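Long-range contacts in sensor-type histidine kinase PrrB (Mycobacterium tuberculosis, PDB 1YSR), which uses ATP to phosphorylate a protein histidine, probably as sensor of the PrrB/PrrA two-component system, the chain here being its C-terminal ATP-binding domain: residues D12-A17 with L49-A54; I82-S87 with G138-V143; V96-F101 with A130-S135. All blocks are in the same frame, centred on the assembly; numbering follows the deposited sequence.

Contact 1 (D12-A17 with L49-A54); sequences DLLDRA and LAVDNA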
loop_
_atom_site.group_PDB
_atom_site.type_symbol
_atom_site.label_atom_id
_atom_site.label_comp_id
_atom_site.label_asym_id
_atom_site.label_seq_id
_atom_site.Cartn_x
_atom_site.Cartn_y
_atom_site.Cartn_z
ATOM N N ASP A 12 -3.706 -7.387 1.771
ATOM C CA ASP A 12 -2.909 -6.869 2.866
ATOM C C ASP A 12 -3.348 -5.457 3.225
ATOM O O ASP A 12 -3.367 -5.089 4.398
ATOM C CB ASP A 12 -1.409 -6.871 2.453
ATOM C CG ASP A 12 -0.474 -6.422 3.573
ATOM O OD1 ASP A 12 -0.448 -7.057 4.636
ATOM O OD2 ASP A 12 0.216 -5.408 3.397
ATOM N N LEU A 13 -3.657 -4.635 2.203
ATOM C CA LEU A 13 -4.162 -3.287 2.429
ATOM C C LEU A 13 -5.391 -3.329 3.356
ATOM O O LEU A 13 -5.499 -2.556 4.305
ATOM C CB LEU A 13 -4.520 -2.637 1.059
ATOM C CG LEU A 13 -4.866 -1.118 1.111
ATOM C CD1 LEU A 13 -4.546 -0.489 -0.248
ATOM C CD2 LEU A 13 -6.376 -0.971 1.325
ATOM N N LEU A 14 -6.336 -4.184 3.030
ATOM C CA LEU A 14 -7.544 -4.346 3.877
ATOM C C LEU A 14 -7.191 -4.779 5.312
ATOM O O LEU A 14 -7.787 -4.309 6.288
ATOM C CB LEU A 14 -8.539 -5.309 3.219
ATOM C CG LEU A 14 -9.162 -4.835 1.873
ATOM C CD1 LEU A 14 -10.110 -5.905 1.253
ATOM C CD2 LEU A 14 -9.932 -3.540 2.066
ATOM N N ASP A 15 -6.277 -5.737 5.414
ATOM C CA ASP A 15 -5.862 -6.295 6.724
ATOM C C ASP A 15 -5.301 -5.142 7.553
ATOM O O ASP A 15 -5.686 -4.981 8.687
ATOM C CB ASP A 15 -4.852 -7.417 6.553
ATOM C CG ASP A 15 -4.759 -8.347 7.788
ATOM O OD1 ASP A 15 -5.634 -8.293 8.694
ATOM O OD2 ASP A 15 -3.806 -9.140 7.799
ATOM N N ARG A 16 -4.417 -4.318 6.974
ATOM C CA ARG A 16 -3.869 -3.175 7.711
ATOM C C ARG A 16 -4.913 -2.149 8.000
ATOM O O ARG A 16 -4.898 -1.550 9.055
ATOM C CB ARG A 16 -2.697 -2.452 7.001
ATOM C CG ARG A 16 -1.500 -3.330 6.615
ATOM C CD ARG A 16 -0.389 -2.465 5.911
ATOM N NE ARG A 16 -0.838 -1.634 4.776
ATOM C CZ ARG A 16 -0.790 -1.973 3.475
ATOM N NH1 ARG A 16 -0.333 -3.147 3.073
ATOM N NH2 ARG A 16 -1.220 -1.114 2.557
ATOM N N ALA A 17 -5.802 -1.884 7.031
ATOM C CA ALA A 17 -6.829 -0.903 7.268
ATOM C C ALA A 17 -7.669 -1.301 8.485
ATOM O O ALA A 17 -8.073 -0.446 9.274
ATOM C CB ALA A 17 -7.725 -0.785 6.028
ATOM N N LEU A 49 -7.115 5.227 1.268
ATOM C CA LEU A 49 -7.990 6.315 1.661
ATOM C C LEU A 49 -9.505 6.011 1.421
ATOM O O LEU A 49 -10.373 6.382 2.275
ATOM C CB LEU A 49 -7.601 7.556 0.873
ATOM C CG LEU A 49 -8.419 8.836 1.063
ATOM C CD1 LEU A 49 -8.295 9.364 2.440
ATOM C CD2 LEU A 49 -7.945 9.848 -0.022
ATOM N N ALA A 50 -9.799 5.392 0.280
ATOM C CA ALA A 50 -11.190 4.995 -0.097
ATOM C C ALA A 50 -11.726 4.072 1.012
ATOM O O ALA A 50 -12.864 4.263 1.526
ATOM C CB ALA A 50 -11.180 4.310 -1.442
ATOM N N VAL A 51 -10.915 3.092 1.379
ATOM C CA VAL A 51 -11.295 2.131 2.453
ATOM C C VAL A 51 -11.472 2.830 3.780
ATOM O O VAL A 51 -12.448 2.603 4.489
ATOM C CB VAL A 51 -10.300 0.953 2.521
ATOM C CG1 VAL A 51 -10.637 0.067 3.687
ATOM C CG2 VAL A 51 -10.365 0.117 1.221
ATOM N N ASP A 52 -10.506 3.693 4.145
ATOM C CA ASP A 52 -10.599 4.500 5.344
ATOM C C ASP A 52 -11.880 5.304 5.373
ATOM O O ASP A 52 -12.535 5.350 6.411
ATOM C CB ASP A 52 -9.395 5.493 5.464
ATOM C CG ASP A 52 -8.066 4.806 5.778
ATOM O OD1 ASP A 52 -8.071 3.618 6.127
ATOM O OD2 ASP A 52 -6.975 5.472 5.675
ATOM N N ASN A 53 -12.223 5.946 4.252
ATOM C CA ASN A 53 -13.384 6.788 4.179
ATOM C C ASN A 53 -14.674 5.937 4.384
ATOM O O ASN A 53 -15.641 6.383 5.032
ATOM C CB ASN A 53 -13.414 7.487 2.819
ATOM C CG ASN A 53 -14.483 8.568 2.730
ATOM O OD1 ASN A 53 -15.324 8.548 1.839
ATOM N ND2 ASN A 53 -14.424 9.558 3.629
ATOM N N ALA A 54 -14.693 4.761 3.758
ATOM C CA ALA A 54 -15.852 3.841 3.846
ATOM C C ALA A 54 -16.040 3.407 5.309
ATOM O O ALA A 54 -17.169 3.438 5.834
ATOM C CB ALA A 54 -15.626 2.656 2.960
HETATM O O HOH W 1 -7.986 2.157 8.535
#
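Val51 carries CG1 anti to its backbone N (chi1 175°) and CG2 anti to its carbonyl carbon, so both methyls face helix 10-24. From that helix Leu14 sends its CG anti to the carbonyl carbon (chi1 -65°), whereas Leu13 sends its CG anti to the backbone N, and the two leucines reach the same valine by different routes. The result is a helix-helix interface in the alpha layer of the Bergerat (GHKL ATPase) fold, in which helices 10-24 and 44-61 lie together on one face of the mixed sheet. Segment 49-54, with Asn53 and then Asn57 one turn on, is consistent with the family's N box. The two segments cross at -40°, with 10.3 Å between their axes at closest approach.

Leu14 meets Val51 at about a right angle, its CD2 resting 3.8 Å from Val51 CG2. Leu13 slides past in the opposite direction to the valine, and its CD2 touches the same methyl more loosely, 4.1 Å from Val51 CG2. The other branch of the valine is met by Ala17, whose CB lies 3.8 Å from Val51 CG1. Leu14 also packs on Ile80 and Leu32 of the sheet; Leu13, Leu14, Ala17 and Val51 are all buried.

A polar bridge closes one flank. A single water donates to both helices, 2.7 Å from Ala17 O and 2.8 Å from Asp52 OD1, while that same carboxylate oxygen forms a salt bridge with Arg48 one turn earlier. Within helix 10-24, Arg16 folds back over Leu13 and pairs with Asp12 one turn before it. The bond is bent and very short, Arg16 NH1 standing 2.3 Å from Asp12 OD2 and meeting that oxygen from above the carboxylate plane.

Contact 2 (I82-S87 with G138-V143); sequences IDDNGS and GGARLV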
loop_
_atom_site.group_PDB
_atom_site.type_symbol
_atom_site.label_atom_id
_atom_site.label_comp_id
_atom_site.label_asym_id
_atom_site.label_seq_id
_atom_site.Cartn_x
_atom_site.Cartn_y
_atom_site.Cartn_z
ATOM N N ILE A 82 -16.961 -3.367 1.741
ATOM C CA ILE A 82 -16.900 -2.922 3.142
ATOM C C ILE A 82 -18.341 -3.063 3.620
ATOM O O ILE A 82 -19.252 -2.341 3.136
ATOM C CB ILE A 82 -16.412 -1.454 3.280
ATOM C CG1 ILE A 82 -14.970 -1.308 2.700
ATOM C CG2 ILE A 82 -16.405 -1.070 4.680
ATOM C CD1 ILE A 82 -14.865 -0.585 1.381
ATOM N N ASP A 83 -18.578 -4.125 4.386
ATOM C CA ASP A 83 -19.941 -4.416 4.938
ATOM C C ASP A 83 -20.100 -3.902 6.367
ATOM O O ASP A 83 -19.168 -4.033 7.146
ATOM C CB ASP A 83 -20.131 -5.958 4.966
ATOM C CG ASP A 83 -20.564 -6.502 3.654
ATOM O OD1 ASP A 83 -21.781 -6.473 3.397
ATOM O OD2 ASP A 83 -19.694 -6.987 2.892
ATOM N N ASP A 84 -21.230 -3.285 6.733
ATOM C CA ASP A 84 -21.375 -2.804 8.111
ATOM C C ASP A 84 -22.789 -3.161 8.660
ATOM O O ASP A 84 -23.682 -3.562 7.893
ATOM C CB ASP A 84 -21.056 -1.300 8.270
ATOM C CG ASP A 84 -22.103 -0.408 7.602
ATOM O OD1 ASP A 84 -23.282 -0.396 8.026
ATOM O OD2 ASP A 84 -21.776 0.283 6.623
ATOM N N ASN A 85 -22.913 -3.041 9.971
ATOM C CA ASN A 85 -24.147 -3.413 10.685
ATOM C C ASN A 85 -24.866 -2.127 11.118
ATOM O O ASN A 85 -25.687 -2.125 12.037
ATOM C CB ASN A 85 -23.814 -4.314 11.909
ATOM C CG ASN A 85 -23.238 -3.513 13.074
ATOM O OD1 ASN A 85 -22.680 -2.431 12.880
ATOM N ND2 ASN A 85 -23.414 -4.017 14.309
ATOM N N GLY A 86 -24.555 -1.017 10.456
ATOM C CA GLY A 86 -25.188 0.271 10.770
ATOM C C GLY A 86 -26.583 0.413 10.155
ATOM O O GLY A 86 -27.238 -0.594 9.800
ATOM N N SER A 87 -27.051 1.658 10.115
ATOM C CA SER A 87 -28.329 2.133 9.570
ATOM C C SER A 87 -28.543 1.820 8.097
ATOM O O SER A 87 -29.680 1.624 7.618
ATOM C CB SER A 87 -28.387 3.675 9.716
ATOM O OG SER A 87 -28.214 4.110 11.033
ATOM N N GLY A 138 -26.596 -6.058 7.894
ATOM C CA GLY A 138 -27.692 -5.168 8.300
ATOM C C GLY A 138 -27.644 -3.716 7.784
ATOM O O GLY A 138 -28.681 -3.066 7.608
ATOM N N GLY A 139 -26.435 -3.223 7.540
ATOM C CA GLY A 139 -26.211 -1.852 7.188
ATOM C C GLY A 139 -25.876 -1.724 5.714
ATOM O O GLY A 139 -26.551 -2.274 4.874
ATOM N N ALA A 140 -24.841 -0.939 5.416
ATOM C CA ALA A 140 -24.439 -0.731 4.038
ATOM C C ALA A 140 -23.383 -1.761 3.631
ATOM O O ALA A 140 -22.613 -2.224 4.480
ATOM C CB ALA A 140 -23.883 0.667 3.916
ATOM N N ARG A 141 -23.346 -2.091 2.337
ATOM C CA ARG A 141 -22.274 -2.826 1.753
ATOM C C ARG A 141 -21.764 -1.922 0.608
ATOM O O ARG A 141 -22.504 -1.652 -0.379
ATOM C CB ARG A 141 -22.817 -4.138 1.199
ATOM C CG ARG A 141 -21.827 -4.957 0.415
ATOM C CD ARG A 141 -22.343 -6.412 0.310
ATOM N NE ARG A 141 -21.837 -7.008 -0.901
ATOM C CZ ARG A 141 -20.736 -7.729 -0.949
ATOM N NH1 ARG A 141 -20.067 -7.960 0.161
ATOM N NH2 ARG A 141 -20.329 -8.235 -2.106
ATOM N N LEU A 142 -20.548 -1.403 0.760
ATOM C CA LEU A 142 -19.959 -0.615 -0.309
ATOM C C LEU A 142 -19.025 -1.508 -1.085
ATOM O O LEU A 142 -18.118 -2.118 -0.502
ATOM C CB LEU A 142 -19.173 0.561 0.278
ATOM C CG LEU A 142 -18.303 1.484 -0.605
ATOM C CD1 LEU A 142 -18.996 1.991 -1.745
ATOM C CD2 LEU A 142 -17.921 2.625 0.270
ATOM N N VAL A 143 -19.223 -1.570 -2.403
ATOM C CA VAL A 143 -18.515 -2.489 -3.214
ATOM C C VAL A 143 -17.706 -1.736 -4.240
ATOM O O VAL A 143 -18.238 -0.916 -4.980
ATOM C CB VAL A 143 -19.424 -3.495 -3.979
ATOM C CG1 VAL A 143 -18.529 -4.533 -4.603
ATOM C CG2 VAL A 143 -20.369 -4.203 -3.055
#
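Asp83 and Arg141 lie side by side on one face of the sheet and point the same way, with carboxylate and guanidinium planes only 29° apart. Arg141, extended from CG to NE, offers NH1 in the guanidinium plane to the syn lone pair of Asp83 OD2, 2.9 Å away. The other carboxylate oxygen rests against the arginine's methylenes, 3.1 Å from Asp83 OD1 to Arg141 CD, and is hydrogen-bonded to Ser135 OG, just after the next strand; Arg141 NE in turn pairs with Glu133 on that strand.

Ile82 and Leu142 occupy the opposite face as an antiparallel hydrogen-bonded pair, each N-H given to the other's carbonyl, and both side chains pack on Ala54 of helix 44-61.

Asp84 is turned differently again. Its CG sits in the crowded position between backbone N and carbonyl carbon (chi1 69°), which curls the carboxylate back over the turn. OD1 takes two N-H groups: Gly86 N at 2.8 Å from Asp84 OD1 on the anti lone pair, making an Asx turn, and Ala140 N at 3.1 Å from Asp84 OD1 from above the carboxylate plane. Gly139 CA packs only 3.4 Å from Asp84 OD1. The Asp84-Asn85-Gly86-Ser87 sequence at this strand end matches the start of the G1 box (DxGxG), which in GHKL ATPases helps form the nucleotide pocket.

Contact 3 (V96-F101 with A130-S135); sequences VVFERF and ASLENS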
loop_
_atom_site.group_PDB
_atom_site.type_symbol
_atom_site.label_atom_id
_atom_site.label_comp_id
_atom_site.label_asym_id
_atom_site.label_seq_id
_atom_site.Cartn_x
_atom_site.Cartn_y
_atom_site.Cartn_z
ATOM N N VAL A 96 -27.028 10.062 -4.373
ATOM C CA VAL A 96 -26.743 11.304 -3.665
ATOM C C VAL A 96 -25.590 11.108 -2.695
ATOM O O VAL A 96 -24.763 12.006 -2.475
ATOM C CB VAL A 96 -28.006 11.852 -2.954
ATOM C CG1 VAL A 96 -27.659 12.964 -1.925
ATOM C CG2 VAL A 96 -28.968 12.392 -4.007
ATOM N N VAL A 97 -25.529 9.923 -2.107
ATOM C CA VAL A 97 -24.455 9.668 -1.173
ATOM C C VAL A 97 -23.098 9.661 -1.944
ATOM O O VAL A 97 -22.151 10.260 -1.509
ATOM C CB VAL A 97 -24.747 8.386 -0.357
ATOM C CG1 VAL A 97 -23.526 7.867 0.368
ATOM C CG2 VAL A 97 -25.860 8.696 0.664
ATOM N N PHE A 98 -23.055 9.035 -3.097
ATOM C CA PHE A 98 -21.811 9.030 -3.891
ATOM C C PHE A 98 -21.400 10.397 -4.457
ATOM O O PHE A 98 -20.236 10.605 -4.761
ATOM C CB PHE A 98 -21.879 8.011 -5.016
ATOM C CG PHE A 98 -21.544 6.639 -4.569
ATOM C CD1 PHE A 98 -20.266 6.363 -4.051
ATOM C CD2 PHE A 98 -22.504 5.621 -4.610
ATOM C CE1 PHE A 98 -19.950 5.102 -3.611
ATOM C CE2 PHE A 98 -22.187 4.346 -4.182
ATOM C CZ PHE A 98 -20.878 4.078 -3.663
ATOM N N GLU A 99 -22.364 11.307 -4.618
ATOM C CA GLU A 99 -22.084 12.624 -5.155
ATOM C C GLU A 99 -21.590 13.588 -4.066
ATOM O O GLU A 99 -21.254 14.733 -4.370
ATOM C CB GLU A 99 -23.349 13.193 -5.816
ATOM C CG GLU A 99 -23.813 12.546 -7.131
ATOM C CD GLU A 99 -25.263 12.950 -7.508
ATOM O OE1 GLU A 99 -25.912 13.742 -6.762
ATOM O OE2 GLU A 99 -25.772 12.460 -8.546
ATOM N N ARG A 100 -21.551 13.138 -2.811
ATOM C CA ARG A 100 -21.165 13.973 -1.661
ATOM C C ARG A 100 -19.871 13.525 -1.025
ATOM O O ARG A 100 -19.663 12.326 -0.883
ATOM C CB ARG A 100 -22.207 13.875 -0.533
ATOM C CG ARG A 100 -23.465 14.645 -0.707
ATOM C CD ARG A 100 -24.050 14.991 0.664
ATOM N NE ARG A 100 -24.450 13.790 1.412
ATOM C CZ ARG A 100 -25.711 13.459 1.710
ATOM N NH1 ARG A 100 -26.719 14.250 1.335
ATOM N NH2 ARG A 100 -25.962 12.333 2.398
ATOM N N PHE A 101 -19.057 14.493 -0.575
ATOM C CA PHE A 101 -17.882 14.249 0.269
ATOM C C PHE A 101 -18.312 14.229 1.728
ATOM O O PHE A 101 -19.244 14.942 2.102
ATOM C CB PHE A 101 -16.777 15.299 -0.003
ATOM C CG PHE A 101 -16.158 15.171 -1.373
ATOM C CD1 PHE A 101 -15.063 14.334 -1.572
ATOM C CD2 PHE A 101 -16.695 15.850 -2.472
ATOM C CE1 PHE A 101 -14.496 14.168 -2.832
ATOM C CE2 PHE A 101 -16.127 15.700 -3.755
ATOM C CZ PHE A 101 -15.023 14.847 -3.935
ATOM N N ALA A 130 -17.731 2.160 -7.920
ATOM C CA ALA A 130 -18.140 2.000 -6.526
ATOM C C ALA A 130 -19.679 1.990 -6.483
ATOM O O ALA A 130 -20.326 2.762 -7.173
ATOM C CB ALA A 130 -17.599 3.111 -5.710
ATOM N N SER A 131 -20.252 1.096 -5.693
ATOM C CA SER A 131 -21.704 1.109 -5.545
ATOM C C SER A 131 -22.094 0.646 -4.175
ATOM O O SER A 131 -21.279 0.078 -3.431
ATOM C CB SER A 131 -22.315 0.230 -6.599
ATOM O OG SER A 131 -21.753 -1.030 -6.486
ATOM N N LEU A 132 -23.362 0.890 -3.856
ATOM C CA LEU A 132 -23.920 0.464 -2.569
ATOM C C LEU A 132 -24.983 -0.618 -2.745
ATOM O O LEU A 132 -25.784 -0.637 -3.729
ATOM C CB LEU A 132 -24.508 1.668 -1.858
ATOM C CG LEU A 132 -23.498 2.569 -1.126
ATOM C CD1 LEU A 132 -24.006 3.951 -0.949
ATOM C CD2 LEU A 132 -23.146 1.956 0.266
ATOM N N GLU A 133 -24.944 -1.542 -1.801
ATOM C CA GLU A 133 -25.849 -2.707 -1.736
ATOM C C GLU A 133 -26.268 -2.843 -0.292
ATOM O O GLU A 133 -25.819 -2.073 0.572
ATOM C CB GLU A 133 -25.121 -3.971 -2.137
ATOM C CG GLU A 133 -24.716 -3.992 -3.563
ATOM C CD GLU A 133 -23.939 -5.235 -3.933
ATOM O OE1 GLU A 133 -23.802 -6.142 -3.070
ATOM O OE2 GLU A 133 -23.460 -5.296 -5.083
ATOM N N ASN A 134 -27.183 -3.786 -0.018
ATOM C CA ASN A 134 -27.601 -4.005 1.350
ATOM C C ASN A 134 -26.711 -5.103 1.941
ATOM O O ASN A 134 -26.432 -6.100 1.291
ATOM C CB ASN A 134 -29.102 -4.363 1.446
ATOM C CG ASN A 134 -30.025 -3.113 1.525
ATOM O OD1 ASN A 134 -29.667 -1.984 1.103
ATOM N ND2 ASN A 134 -31.227 -3.326 2.070
ATOM N N SER A 135 -26.235 -4.916 3.160
ATOM C CA SER A 135 -25.276 -5.862 3.659
ATOM C C SER A 135 -26.012 -7.038 4.382
ATOM O O SER A 135 -27.008 -6.792 5.020
ATOM C CB SER A 135 -24.429 -5.171 4.693
ATOM O OG SER A 135 -23.554 -6.132 5.181
#
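Apolar packing carries this contact, and most of it passes through Phe98 of helix 94-98. The ring meets strand 129-134 with its outer end, CE1 toward Ala130 and CE2 toward Leu132. CE1 meets the methyl of Ala130, with Phe98 CE1 3.7 Å from Ala130 CB. CE2 meets the branch of Leu132, with Phe98 CE2 likewise 3.7 Å from Leu132 CD1. Leu132 keeps its CG anti to the carbonyl carbon (chi1 -80°), and CD1 is thereby shared between the phenyl ring and the neighbouring valine. Val97 crosses Leu132 at about a right angle and adds a looser touch, 4.2 Å from Val97 CG1 to Leu132 CD1.

A second group of contacts joins the ring to the strand's backbone. Between Ala130 and Leu132, the CB of Ser131 points away from the helix, which lets the aromatic tip come down on the main chain: Phe98 CE2 is 3.5 Å from Ser131 CA. Ala130 O stands 3.7 Å above the plane of the Phe98 ring, over one face but offset toward the rim, whereas Leu132 N lies at the ring edge.

No hydrogen bond links the two segments, although Arg94 of the same helix reaches Asn134 OD1. Arg100 N bonds to Val97 O at 3.2 Å. On the strand, Ser131 and Glu133 bond through their backbones to strand 140-147, whose Leu142 also packs against Phe98. Leu116 and Ala120 also touch the ring.

Further on, Phe101 packs instead on helix 117-125. The two phenylalanines, three residues apart, fit the F box of histidine kinases, the segment leading into the ATP lid, and here the chain just beyond it, residues 103-113, is not modelled.

The three contacts cut through one two-layer alpha/beta domain. Contact 1 pairs helices on one face of the mixed sheet, with its centre about 15 Å from that of contact 2, which it touches through the end of segment 49-54. Contacts 2 and 3 are closer, about 11 Å between centres, and share the sheet through neighbouring strands 140-147 and 129-134. Contacts 1 and 3, with centres about 17 Å apart, do not touch; their nearest atoms are about 6 Å apart. Along the chain contact 1 closes first, and contact 3 is then nested within the loop closed by contact 2. The probable N-, G1- and F-box segments of the ATP-binding fold are thus joined through contact 2.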